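Local coordinates for ABC transporter substrate-binding protein (Rhizobium radiobacter, PDB 6TFX) that binds the mannityl-opine mannopinic acid, probably in the periplasm, as the solute-binding protein of an ABC transporter that imports such compounds, at residues T16-H21 and S33-A38; V40-G45 and L139-G144; I245-L250 and G478-A483; L470-E475 and S482-T487. One frame throughout, in Å; residues are numbered along the deposited sequence.

Interaction 1 (T16-H21 and S33-A38)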
loop_
_atom_site.group_PDB
_atom_site.type_symbol
_atom_site.label_atom_id
_atom_site.label_comp_id
_atom_site.label_asym_id
_atom_site.label_seq_id
_atom_site.Cartn_x
_atom_site.Cartn_y
_atom_site.Cartn_z
ATOM N N THR A 16 -9.919 -4.823 9.690
ATOM C CA THR A 16 -9.072 -4.658 10.868
ATOM C C THR A 16 -9.261 -3.234 11.362
ATOM O O THR A 16 -9.651 -3.043 12.507
ATOM C CB THR A 16 -7.613 -5.018 10.597
ATOM O OG1 THR A 16 -7.599 -6.370 10.131
ATOM C CG2 THR A 16 -6.744 -4.896 11.855
ATOM N N THR A 17 -9.000 -2.233 10.499
ATOM C CA THR A 17 -9.203 -0.854 10.926
ATOM C C THR A 17 -9.655 0.012 9.785
ATOM O O THR A 17 -9.070 -0.053 8.691
ATOM C CB THR A 17 -7.979 -0.250 11.626
ATOM O OG1 THR A 17 -8.216 1.149 11.849
ATOM C CG2 THR A 17 -6.691 -0.424 10.830
ATOM N N LEU A 18 -10.679 0.829 10.052
ATOM C CA LEU A 18 -11.154 1.793 9.070
ATOM C C LEU A 18 -10.794 3.216 9.506
ATOM O O LEU A 18 -11.306 4.187 8.943
ATOM C CB LEU A 18 -12.647 1.595 8.703
ATOM C CG LEU A 18 -12.981 0.208 8.100
ATOM C CD1 LEU A 18 -14.473 0.060 7.837
ATOM C CD2 LEU A 18 -12.173 -0.059 6.840
ATOM N N ASP A 19 -9.802 3.339 10.450
ATOM C CA ASP A 19 -9.229 4.644 10.769
ATOM C C ASP A 19 -8.183 4.807 9.657
ATOM O O ASP A 19 -7.283 3.968 9.526
ATOM C CB ASP A 19 -8.559 4.659 12.157
ATOM C CG ASP A 19 -7.765 5.923 12.484
ATOM O OD1 ASP A 19 -7.412 6.672 11.544
ATOM O OD2 ASP A 19 -7.463 6.143 13.671
ATOM N N PRO A 20 -8.296 5.835 8.793
ATOM C CA PRO A 20 -7.357 5.949 7.673
ATOM C C PRO A 20 -5.909 6.140 8.076
ATOM O O PRO A 20 -5.010 5.880 7.261
ATOM C CB PRO A 20 -7.879 7.171 6.897
ATOM C CG PRO A 20 -8.660 7.954 7.877
ATOM C CD PRO A 20 -9.294 6.928 8.775
ATOM N N HIS A 21 -5.674 6.603 9.326
ATOM C CA HIS A 21 -4.289 6.794 9.778
ATOM C C HIS A 21 -3.602 5.471 10.154
ATOM O O HIS A 21 -2.403 5.482 10.456
ATOM C CB HIS A 21 -4.200 7.800 10.935
ATOM C CG HIS A 21 -4.770 9.144 10.587
ATOM N ND1 HIS A 21 -5.656 9.789 11.426
ATOM C CD2 HIS A 21 -4.591 9.897 9.479
ATOM C CE1 HIS A 21 -5.981 10.918 10.811
ATOM N NE2 HIS A 21 -5.359 11.034 9.646
ATOM N N SER A 33 -10.774 4.151 0.912
ATOM C CA SER A 33 -10.864 4.965 -0.306
ATOM C C SER A 33 -12.303 5.196 -0.775
ATOM O O SER A 33 -12.537 6.062 -1.627
ATOM C CB SER A 33 -10.040 4.359 -1.438
ATOM O OG SER A 33 -10.718 3.268 -2.042
ATOM N N TYR A 34 -13.261 4.409 -0.253
ATOM C CA TYR A 34 -14.678 4.595 -0.650
ATOM C C TYR A 34 -15.408 5.496 0.362
ATOM O O TYR A 34 -16.427 6.100 0.025
ATOM C CB TYR A 34 -15.409 3.243 -0.667
ATOM C CG TYR A 34 -14.880 2.210 -1.657
ATOM C CD1 TYR A 34 -13.864 2.527 -2.558
ATOM C CD2 TYR A 34 -15.303 0.887 -1.601
ATOM C CE1 TYR A 34 -13.336 1.570 -3.425
ATOM C CE2 TYR A 34 -14.799 -0.073 -2.475
ATOM C CZ TYR A 34 -13.822 0.271 -3.394
ATOM O OH TYR A 34 -13.311 -0.720 -4.213
ATOM N N ILE A 35 -14.925 5.518 1.612
ATOM C CA ILE A 35 -15.575 6.229 2.722
ATOM C C ILE A 35 -15.111 7.644 2.901
ATOM O O ILE A 35 -15.905 8.481 3.337
ATOM C CB ILE A 35 -15.318 5.421 4.039
ATOM C CG1 ILE A 35 -15.859 3.968 3.932
ATOM C CG2 ILE A 35 -15.848 6.136 5.311
ATOM C CD1 ILE A 35 -15.184 2.982 4.964
ATOM N N TYR A 36 -13.787 7.887 2.714
ATOM C CA TYR A 36 -13.210 9.184 3.014
ATOM C C TYR A 36 -12.739 9.940 1.781
ATOM O O TYR A 36 -12.513 9.353 0.699
ATOM C CB TYR A 36 -11.975 8.972 3.883
ATOM C CG TYR A 36 -12.244 8.305 5.207
ATOM C CD1 TYR A 36 -12.626 9.051 6.316
ATOM C CD2 TYR A 36 -12.078 6.930 5.367
ATOM C CE1 TYR A 36 -12.862 8.445 7.549
ATOM C CE2 TYR A 36 -12.311 6.312 6.595
ATOM C CZ TYR A 36 -12.678 7.079 7.691
ATOM O OH TYR A 36 -12.851 6.491 8.922
ATOM N N GLY A 37 -12.490 11.220 2.011
ATOM C CA GLY A 37 -11.848 12.124 1.058
ATOM C C GLY A 37 -10.717 12.875 1.747
ATOM O O GLY A 37 -10.422 12.634 2.929
ATOM N N ALA A 38 -10.094 13.812 1.034
ATOM C CA ALA A 38 -8.976 14.558 1.595
ATOM C C ALA A 38 -9.043 16.018 1.108
ATOM O O ALA A 38 -10.002 16.399 0.422
ATOM C CB ALA A 38 -7.673 13.891 1.161
#

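Interaction 2 (V40-G45 and L139-G144)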
loop_
_atom_site.group_PDB
_atom_site.type_symbol
_atom_site.label_atom_id
_atom_site.label_comp_id
_atom_site.label_asym_id
_atom_site.label_seq_id
_atom_site.Cartn_x
_atom_site.Cartn_y
_atom_site.Cartn_z
ATOM N N VAL A 40 -7.129 17.269 -1.193
ATOM C CA VAL A 40 -6.966 17.105 -2.658
ATOM C C VAL A 40 -7.045 15.618 -2.968
ATOM O O VAL A 40 -7.011 14.799 -2.050
ATOM C CB VAL A 40 -5.634 17.745 -3.158
ATOM C CG1 VAL A 40 -5.611 19.246 -2.884
ATOM C CG2 VAL A 40 -4.409 17.088 -2.502
ATOM N N ARG A 41 -7.111 15.240 -4.260
ATOM C CA ARG A 41 -7.182 13.813 -4.489
ATOM C C ARG A 41 -6.504 13.468 -5.777
ATOM O O ARG A 41 -6.396 14.312 -6.657
ATOM C CB ARG A 41 -8.659 13.369 -4.580
ATOM C CG ARG A 41 -9.402 13.946 -5.815
ATOM C CD ARG A 41 -10.713 13.218 -5.976
ATOM N NE ARG A 41 -11.468 13.647 -7.146
ATOM C CZ ARG A 41 -12.641 13.125 -7.474
ATOM N NH1 ARG A 41 -13.172 12.150 -6.735
ATOM N NH2 ARG A 41 -13.296 13.567 -8.543
ATOM N N PHE A 42 -6.109 12.218 -5.914
ATOM C CA PHE A 42 -5.646 11.712 -7.198
ATOM C C PHE A 42 -6.902 11.726 -8.107
ATOM O O PHE A 42 -8.025 11.531 -7.626
ATOM C CB PHE A 42 -5.238 10.246 -7.036
ATOM C CG PHE A 42 -3.877 10.138 -6.404
ATOM C CD1 PHE A 42 -3.729 10.185 -5.019
ATOM C CD2 PHE A 42 -2.755 9.917 -7.182
ATOM C CE1 PHE A 42 -2.454 10.104 -4.434
ATOM C CE2 PHE A 42 -1.484 9.822 -6.599
ATOM C CZ PHE A 42 -1.343 9.948 -5.235
ATOM N N ALA A 43 -6.725 11.936 -9.418
ATOM C CA ALA A 43 -7.879 11.850 -10.303
ATOM C C ALA A 43 -8.391 10.417 -10.238
ATOM O O ALA A 43 -7.578 9.478 -10.262
ATOM C CB ALA A 43 -7.451 12.147 -11.737
ATOM N N PRO A 44 -9.719 10.216 -10.195
ATOM C CA PRO A 44 -10.246 8.839 -10.214
ATOM C C PRO A 44 -9.671 8.073 -11.414
ATOM O O PRO A 44 -9.677 8.573 -12.559
ATOM C CB PRO A 44 -11.754 9.045 -10.340
ATOM C CG PRO A 44 -11.991 10.392 -9.655
ATOM C CD PRO A 44 -10.801 11.217 -10.111
ATOM N N GLY A 45 -9.134 6.893 -11.126
ATOM C CA GLY A 45 -8.513 6.050 -12.141
ATOM C C GLY A 45 -7.034 6.292 -12.370
ATOM O O GLY A 45 -6.425 5.622 -13.210
ATOM N N LEU A 139 -1.133 15.240 1.054
ATOM C CA LEU A 139 -2.450 15.772 1.439
ATOM C C LEU A 139 -3.587 15.134 0.661
ATOM O O LEU A 139 -4.723 15.624 0.725
ATOM C CB LEU A 139 -2.470 17.315 1.273
ATOM C CG LEU A 139 -1.394 18.075 2.064
ATOM C CD1 LEU A 139 -1.479 19.555 1.758
ATOM C CD2 LEU A 139 -1.515 17.804 3.589
ATOM N N SER A 140 -3.273 14.065 -0.110
ATOM C CA SER A 140 -4.247 13.433 -0.979
ATOM C C SER A 140 -4.968 12.278 -0.317
ATOM O O SER A 140 -4.733 11.978 0.853
ATOM C CB SER A 140 -3.588 12.971 -2.277
ATOM O OG SER A 140 -2.757 11.866 -1.964
ATOM N N ASN A 141 -5.804 11.599 -1.110
ATOM C CA ASN A 141 -6.649 10.511 -0.626
ATOM C C ASN A 141 -5.871 9.204 -0.571
ATOM O O ASN A 141 -6.148 8.245 -1.301
ATOM C CB ASN A 141 -7.951 10.422 -1.433
ATOM C CG ASN A 141 -7.741 10.178 -2.904
ATOM O OD1 ASN A 141 -6.806 10.693 -3.523
ATOM N ND2 ASN A 141 -8.652 9.435 -3.490
ATOM N N PHE A 142 -4.899 9.161 0.346
ATOM C CA PHE A 142 -4.109 7.955 0.582
ATOM C C PHE A 142 -3.412 8.113 1.901
ATOM O O PHE A 142 -3.029 9.231 2.271
ATOM C CB PHE A 142 -3.060 7.678 -0.522
ATOM C CG PHE A 142 -2.418 6.293 -0.445
ATOM C CD1 PHE A 142 -3.186 5.143 -0.599
ATOM C CD2 PHE A 142 -1.050 6.154 -0.253
ATOM C CE1 PHE A 142 -2.592 3.870 -0.548
ATOM C CE2 PHE A 142 -0.457 4.884 -0.202
ATOM C CZ PHE A 142 -1.230 3.755 -0.352
ATOM N N SER A 143 -3.264 7.000 2.615
ATOM C CA SER A 143 -2.548 6.972 3.894
ATOM C C SER A 143 -3.002 8.117 4.841
ATOM O O SER A 143 -4.190 8.246 5.097
ATOM C CB SER A 143 -1.033 6.916 3.665
ATOM O OG SER A 143 -0.688 5.699 3.006
ATOM N N GLY A 144 -2.085 8.967 5.297
ATOM C CA GLY A 144 -2.417 9.990 6.283
ATOM C C GLY A 144 -3.124 11.232 5.790
ATOM O O GLY A 144 -3.350 12.151 6.576
HETATM O O HOH W 1 -9.246 9.366 -6.366
#

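Interaction 3 (I245-L250 and G478-A483). With N72 ((2~{R})-2-[[(3~{R},4~{R},5~{S})-3,4,5,6-tetrakis(oxidanyl)-2-oxidanylidene-hexyl]amino]pentanedioic acid), chain C.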
loop_
_atom_site.group_PDB
_atom_site.type_symbol
_atom_site.label_atom_id
_atom_site.label_comp_id
_atom_site.label_asym_id
_atom_site.label_seq_id
_atom_site.Cartn_x
_atom_site.Cartn_y
_atom_site.Cartn_z
ATOM N N ILE A 245 -4.207 -3.138 -12.479
ATOM C CA ILE A 245 -4.192 -1.821 -11.834
ATOM C C ILE A 245 -2.833 -1.419 -11.305
ATOM O O ILE A 245 -2.224 -2.153 -10.514
ATOM C CB ILE A 245 -5.270 -1.776 -10.691
ATOM C CG1 ILE A 245 -6.601 -2.465 -11.115
ATOM C CG2 ILE A 245 -5.509 -0.340 -10.170
ATOM C CD1 ILE A 245 -7.656 -2.629 -10.028
ATOM N N GLU A 246 -2.379 -0.229 -11.708
ATOM C CA GLU A 246 -1.156 0.337 -11.146
ATOM C C GLU A 246 -1.480 0.917 -9.749
ATOM O O GLU A 246 -2.642 1.214 -9.454
ATOM C CB GLU A 246 -0.659 1.470 -12.045
ATOM C CG GLU A 246 -0.066 0.957 -13.345
ATOM C CD GLU A 246 0.290 2.020 -14.366
ATOM O OE1 GLU A 246 0.710 3.130 -13.964
ATOM O OE2 GLU A 246 0.164 1.730 -15.576
ATOM N N PRO A 247 -0.479 1.121 -8.870
ATOM C CA PRO A 247 0.936 0.819 -9.097
ATOM C C PRO A 247 1.229 -0.666 -8.845
ATOM O O PRO A 247 0.503 -1.369 -8.120
ATOM C CB PRO A 247 1.645 1.695 -8.054
ATOM C CG PRO A 247 0.680 1.843 -6.935
ATOM C CD PRO A 247 -0.710 1.741 -7.548
ATOM N N ALA A 248 2.311 -1.133 -9.432
ATOM C CA ALA A 248 2.770 -2.489 -9.167
ATOM C C ALA A 248 3.354 -2.525 -7.754
ATOM O O ALA A 248 4.086 -1.613 -7.339
ATOM C CB ALA A 248 3.820 -2.876 -10.179
ATOM N N GLU A 249 2.997 -3.568 -6.991
ATOM C CA GLU A 249 3.517 -3.691 -5.628
ATOM C C GLU A 249 4.755 -4.583 -5.662
ATOM O O GLU A 249 4.694 -5.682 -6.225
ATOM C CB GLU A 249 2.445 -4.339 -4.728
ATOM C CG GLU A 249 1.211 -3.469 -4.586
ATOM C CD GLU A 249 0.201 -4.124 -3.669
ATOM O OE1 GLU A 249 -0.536 -5.021 -4.137
ATOM O OE2 GLU A 249 0.159 -3.756 -2.476
ATOM N N LEU A 250 5.877 -4.103 -5.110
ATOM C CA LEU A 250 7.110 -4.899 -5.118
ATOM C C LEU A 250 7.169 -5.792 -3.904
ATOM O O LEU A 250 7.027 -5.300 -2.771
ATOM C CB LEU A 250 8.348 -3.977 -5.106
ATOM C CG LEU A 250 9.741 -4.615 -4.961
ATOM C CD1 LEU A 250 10.046 -5.605 -6.074
ATOM C CD2 LEU A 250 10.808 -3.551 -4.896
ATOM N N GLY A 478 -4.961 3.177 -12.585
ATOM C CA GLY A 478 -4.322 2.961 -11.297
ATOM C C GLY A 478 -5.130 3.532 -10.153
ATOM O O GLY A 478 -6.022 4.361 -10.361
ATOM N N SER A 479 -4.802 3.090 -8.938
ATOM C CA SER A 479 -5.421 3.585 -7.716
ATOM C C SER A 479 -4.318 3.339 -6.713
ATOM O O SER A 479 -3.697 2.278 -6.759
ATOM C CB SER A 479 -6.642 2.739 -7.351
ATOM O OG SER A 479 -7.412 3.295 -6.299
ATOM N N MET A 480 -4.038 4.291 -5.822
ATOM C CA MET A 480 -2.922 4.089 -4.898
ATOM C C MET A 480 -2.969 2.735 -4.117
ATOM O O MET A 480 -1.894 2.124 -3.972
ATOM C CB MET A 480 -2.712 5.283 -3.982
ATOM C CG MET A 480 -1.827 6.363 -4.611
ATOM S SD MET A 480 -0.184 5.875 -5.254
ATOM C CE MET A 480 0.500 4.959 -3.812
ATOM N N PRO A 481 -4.139 2.183 -3.708
ATOM C CA PRO A 481 -4.134 0.856 -3.063
ATOM C C PRO A 481 -3.994 -0.334 -4.051
ATOM O O PRO A 481 -3.983 -1.478 -3.595
ATOM C CB PRO A 481 -5.519 0.786 -2.406
ATOM C CG PRO A 481 -6.066 2.162 -2.436
ATOM C CD PRO A 481 -5.496 2.758 -3.676
ATOM N N SER A 482 -3.930 -0.085 -5.387
ATOM C CA SER A 482 -3.863 -1.110 -6.453
ATOM C C SER A 482 -5.176 -1.914 -6.536
ATOM O O SER A 482 -5.185 -3.096 -6.935
ATOM C CB SER A 482 -2.656 -2.040 -6.284
ATOM O OG SER A 482 -1.445 -1.301 -6.206
ATOM N N ALA A 483 -6.298 -1.248 -6.180
ATOM C CA ALA A 483 -7.625 -1.854 -6.158
ATOM C C ALA A 483 -8.617 -0.912 -6.826
ATOM O O ALA A 483 -8.377 0.298 -6.877
ATOM C CB ALA A 483 -8.053 -2.110 -4.724
HETATM O OAB N72 C . 1.817 -12.165 -4.920
HETATM C CAF N72 C . 2.211 -11.025 -4.131
HETATM C CAG N72 C . 1.142 -10.438 -3.149
HETATM O OAC N72 C . -0.151 -10.876 -3.415
HETATM C CAH N72 C . 1.392 -8.952 -2.884
HETATM O OAM N72 C . 2.229 -8.202 -3.678
HETATM C CAI N72 C . 0.473 -7.763 -2.686
HETATM O OAD N72 C . -0.717 -7.924 -3.427
HETATM C CAJ N72 C . 0.361 -7.362 -1.236
HETATM O OAE N72 C . 1.306 -7.665 -0.462
HETATM C CAK N72 C . -0.921 -6.651 -0.717
HETATM N N N72 C . -0.648 -5.278 -0.363
HETATM C CA N72 C . -0.750 -4.809 0.967
HETATM C C N72 C . -0.858 -5.815 2.079
HETATM O O N72 C . 0.021 -6.398 2.829
HETATM C CB N72 C . 0.247 -3.668 1.190
HETATM C CG N72 C . 0.723 -3.349 2.607
HETATM C CD N72 C . 1.115 -1.882 2.800
HETATM O OE1 N72 C . 0.566 -0.948 2.131
HETATM O OE2 N72 C . 1.989 -1.608 3.652
HETATM O OXT N72 C . -2.090 -5.950 2.192
#

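Interaction 4 (L470-E475 and S482-T487)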
loop_
_atom_site.group_PDB
_atom_site.type_symbol
_atom_site.label_atom_id
_atom_site.label_comp_id
_atom_site.label_asym_id
_atom_site.label_seq_id
_atom_site.Cartn_x
_atom_site.Cartn_y
_atom_site.Cartn_z
ATOM N N LEU A 470 -20.657 -3.446 -15.815
ATOM C CA LEU A 470 -20.263 -2.448 -14.818
ATOM C C LEU A 470 -19.358 -1.424 -15.493
ATOM O O LEU A 470 -18.443 -1.814 -16.202
ATOM C CB LEU A 470 -19.501 -3.149 -13.671
ATOM C CG LEU A 470 -18.890 -2.224 -12.573
ATOM C CD1 LEU A 470 -19.964 -1.395 -11.864
ATOM C CD2 LEU A 470 -18.157 -3.032 -11.557
ATOM N N GLY A 471 -19.641 -0.136 -15.292
ATOM C CA GLY A 471 -18.816 0.948 -15.807
ATOM C C GLY A 471 -18.207 1.729 -14.655
ATOM O O GLY A 471 -18.916 2.081 -13.697
ATOM N N TRP A 472 -16.883 1.983 -14.695
ATOM C CA TRP A 472 -16.264 2.736 -13.607
ATOM C C TRP A 472 -16.594 4.232 -13.662
ATOM O O TRP A 472 -16.587 4.892 -12.626
ATOM C CB TRP A 472 -14.736 2.589 -13.616
ATOM C CG TRP A 472 -14.224 1.181 -13.490
ATOM C CD1 TRP A 472 -13.381 0.544 -14.351
ATOM C CD2 TRP A 472 -14.450 0.272 -12.400
ATOM N NE1 TRP A 472 -13.091 -0.721 -13.886
ATOM C CE2 TRP A 472 -13.725 -0.912 -12.683
ATOM C CE3 TRP A 472 -15.189 0.342 -11.203
ATOM C CZ2 TRP A 472 -13.741 -2.025 -11.827
ATOM C CZ3 TRP A 472 -15.226 -0.775 -10.370
ATOM C CH2 TRP A 472 -14.514 -1.942 -10.693
ATOM N N GLY A 473 -16.839 4.750 -14.866
ATOM C CA GLY A 473 -17.062 6.174 -15.094
ATOM C C GLY A 473 -15.794 6.887 -15.537
ATOM O O GLY A 473 -15.792 8.096 -15.809
ATOM N N PHE A 474 -14.713 6.127 -15.644
ATOM C CA PHE A 474 -13.389 6.651 -16.030
ATOM C C PHE A 474 -12.510 5.438 -16.362
ATOM O O PHE A 474 -12.886 4.301 -16.083
ATOM C CB PHE A 474 -12.750 7.433 -14.858
ATOM C CG PHE A 474 -12.850 6.744 -13.517
ATOM C CD1 PHE A 474 -11.933 5.764 -13.145
ATOM C CD2 PHE A 474 -13.891 7.044 -12.639
ATOM C CE1 PHE A 474 -12.053 5.095 -11.915
ATOM C CE2 PHE A 474 -14.016 6.368 -11.419
ATOM C CZ PHE A 474 -13.093 5.405 -11.067
ATOM N N GLU A 475 -11.335 5.683 -16.898
ATOM C CA GLU A 475 -10.416 4.595 -17.205
ATOM C C GLU A 475 -9.677 4.210 -15.907
ATOM O O GLU A 475 -9.033 5.058 -15.273
ATOM C CB GLU A 475 -9.428 5.059 -18.273
ATOM C CG GLU A 475 -8.341 4.043 -18.560
ATOM C CD GLU A 475 -7.192 4.616 -19.364
ATOM O OE1 GLU A 475 -6.917 5.836 -19.268
ATOM O OE2 GLU A 475 -6.546 3.826 -20.081
ATOM N N SER A 482 -3.930 -0.085 -5.387
ATOM C CA SER A 482 -3.863 -1.110 -6.453
ATOM C C SER A 482 -5.176 -1.914 -6.536
ATOM O O SER A 482 -5.185 -3.096 -6.935
ATOM C CB SER A 482 -2.656 -2.040 -6.284
ATOM O OG SER A 482 -1.445 -1.301 -6.206
ATOM N N ALA A 483 -6.298 -1.248 -6.180
ATOM C CA ALA A 483 -7.625 -1.854 -6.158
ATOM C C ALA A 483 -8.617 -0.912 -6.826
ATOM O O ALA A 483 -8.377 0.298 -6.877
ATOM C CB ALA A 483 -8.053 -2.110 -4.724
ATOM N N PRO A 484 -9.754 -1.427 -7.310
ATOM C CA PRO A 484 -10.746 -0.532 -7.935
ATOM C C PRO A 484 -11.204 0.592 -7.011
ATOM O O PRO A 484 -11.315 0.422 -5.796
ATOM C CB PRO A 484 -11.924 -1.463 -8.227
ATOM C CG PRO A 484 -11.322 -2.834 -8.334
ATOM C CD PRO A 484 -10.212 -2.829 -7.314
ATOM N N LEU A 485 -11.501 1.740 -7.621
ATOM C CA LEU A 485 -12.033 2.889 -6.913
ATOM C C LEU A 485 -13.495 3.000 -7.332
ATOM O O LEU A 485 -13.798 3.220 -8.516
ATOM C CB LEU A 485 -11.275 4.188 -7.270
ATOM C CG LEU A 485 -11.764 5.451 -6.559
ATOM C CD1 LEU A 485 -11.392 5.434 -5.068
ATOM C CD2 LEU A 485 -11.218 6.694 -7.232
ATOM N N ILE A 486 -14.394 2.834 -6.358
ATOM C CA ILE A 486 -15.832 2.979 -6.583
ATOM C C ILE A 486 -16.179 4.394 -6.115
ATOM O O ILE A 486 -15.801 4.808 -5.016
ATOM C CB ILE A 486 -16.656 1.877 -5.868
ATOM C CG1 ILE A 486 -16.195 0.485 -6.382
ATOM C CG2 ILE A 486 -18.155 2.089 -6.111
ATOM C CD1 ILE A 486 -16.650 -0.622 -5.548
ATOM N N THR A 487 -16.831 5.155 -6.998
ATOM C CA THR A 487 -17.160 6.546 -6.714
ATOM C C THR A 487 -18.644 6.788 -6.973
ATOM O O THR A 487 -19.403 5.853 -7.286
ATOM C CB THR A 487 -16.338 7.515 -7.610
ATOM O OG1 THR A 487 -16.844 7.447 -8.936
ATOM C CG2 THR A 487 -14.815 7.246 -7.588
HETATM O O HOH W 2 -15.728 3.546 -10.479
#

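Interaction 1 (T16-H21 and S33-A38)
The loop that leads from strand 5-10 into helix 26-35 folds back on the C-terminal end of that helix, where Leu18 and Pro20 close on Ile35 and Tyr36. Tyr36, the first residue to leave the helix, carries its phenol over to the loop. Its CG lies anti to the carbonyl carbon (chi1 -61°), and the ring ends at the main-chain carbonyl of Leu18. Tyr36 OH donates to Leu18 O over 2.8 Å, with a C=O...O angle of 153° and the hydroxyl tilted 24° from the carbonyl plane. The same oxygen stands at the edge of the ring, 3.3 Å from Tyr36 CE2. Pro20 covers one face: its CD is 3.6 Å from Tyr36 CZ and makes a CH-pi contact, while CG sits over the ring centre. On the opposite face lies Ile35 CG2, offset toward the rim. Farther along, Leu18 CD1 meets Ile35 CD1 at 4.2 Å as the two side chains cross at about a right angle, and both also pack on Val172 of strand 170-176. Two turns shape the loop. Asp19 N donates to Thr17 OG1 (3.0 Å) in an ST turn, and His21 N meets Asp19 OD1 (2.8 Å) from above the carboxylate plane in an Asx turn; Asp19 OD2 pairs with Lys97. All the touching residues are buried. The phenol therefore enters a largely apolar contact with its hydroxyl partnered, the bond fixing the tip of the ring while proline and isoleucine, on opposite faces, restrict its rotation.

Interaction 2 (V40-G45 and L139-G144)
Asn141, the centre of an inverse gamma turn in the loop between helices 135-138 and 150-156, sets its amide against Phe42, just beyond strand 40-41 of a two-stranded antiparallel sheet. Asn141 CG stands between the backbone N and the carbonyl carbon (chi1 60°), and OD1 accepts from Phe42 N at 2.9 Å. The N-H...O angle is 159° and the C=O...N angle 144°, with the donor tilted out of the carbonyl plane. The other end of the amide serves the same residue through a water: Asn141 ND2 donates to it over 2.9 Å, and it donates to Phe42 O over 2.8 Å. One amide thus addresses both main-chain polar groups of Phe42, one directly and one through solvent. OD1 also lies in the plane of the Phe42 ring at its edge, 3.5 Å from CD1, and touches Arg41 CA. Ser140 OG is close to the ring too, 3.0 Å from Phe42 CE1, in an oblique approach; its hydrogen bond goes to Ala137 O. Backbones meet nearby, where Ser140 CA makes a CA-H...O contact of 3.3 Å with Val40 O and Val40 N gives a weak bond to Leu139 O at 3.5 Å. Val40 CG2 packs on Leu139 CB. The Arg41 chain runs away from this contact to a salt bridge with Glu53. With direct backbone pairing so slight, the amide does much of the polar joining, and the oxygen at the ring edge would favour the weakly positive ring hydrogens.

Interaction 3 (I245-L250 and G478-A483)
Pro247 and Ser482 meet where the contact is tightest. Ser482 OG, anti to its own carbonyl carbon (chi1 -55°), donates to Pro247 O over 2.7 Å, in the carbonyl plane and on a lone pair. The proline ring follows a cis peptide bond and sets its CD 3.1 Å from Ser479 O, while its CG packs against Met480 CE. Ile245 fills the flank: CG2 lies 3.7 Å from Gly478 CA, and CD1 reaches the Ala483 backbone. Where strand 240-255 turns a corner at Glu246 and Pro247, it pairs by a single beta bridge with Gly478, and Ser479 N donates to Glu246 O at 2.9 Å. Segment 478-483 makes a type I beta turn from Ser479 to Ser482, packed against this corner. Ser482 OG also lies 3.8 Å from Glu249 CG, next to the opine pocket. The Glu249 carboxylate grips the ligand with both oxygens: OE2 accepts from the amine N of N72 at 2.7 Å and OE1 from its hydroxyl OAD at 3.0 Å. The looser side is the side chain of partly exposed Glu246: CB alone of it comes near Gly478 CA, and the extended chain leads away to a long, weak ion pair with Lys477.

Interaction 4 (L470-E475 and S482-T487)
Trp472 holds CG anti to its carbonyl carbon (chi1 -59°) and Phe474 holds CG between its backbone N and carbonyl carbon (chi1 45°), and their rings meet segment 482-487 from Pro484 to Thr487. The indole touches with its six-membered ring. Trp472 CH2 lies 3.6 Å from Pro484 CB, an oblique crossing, and CZ3 is 4.3 Å from Ile486 CG1; the indole NE1 is bonded elsewhere, to Asp243. Phe474 presents its rim instead. Its CZ is 3.4 Å from Leu485 O, which stands near the ring plane, and its CE2 is 3.9 Å from Thr487 OG1, with the phenylalanine and threonine side chains tip to tip. Thr487 OG1 has its own partner in Gln489. Trp472 CB lies over one face of the Phe474 ring, toward its rim. Strand 470-471 pairs with strand 491-492, and this contact closes the excursion of chain between them. The polar link across it is a water, which donates to Trp472 O at 2.7 Å and to Leu485 O at 2.8 Å. Leu485 O therefore serves both this water and the ring edge of Phe474. The segments are joined by apolar packing and one shared water rather than by direct hydrogen bonds, and the weakly positive rim of Phe474 would suit the oxygens it faces.

How the interactions relate
From the N terminus, interaction 1 closes a short span, folding the loop after strand 5-10 back on the end of helix 26-35. The chain then runs straight into interaction 2, which brings 139-144 back to strand 40-41, and Ala38 packs against Leu139 and Ser140 where the two touch. Interaction 3 spans far more sequence, joining a corner of strand 240-255 to the late 478-483 loop. Interaction 4 opens at 470 before interaction 3 closes, so the two overlap and share Ser482 and Ala483. The late loop ties the rest together: Gly478 N probably bonds Gly45 O of interaction 2, and Pro484 O probably accepts from Tyr34 OH of interaction 1.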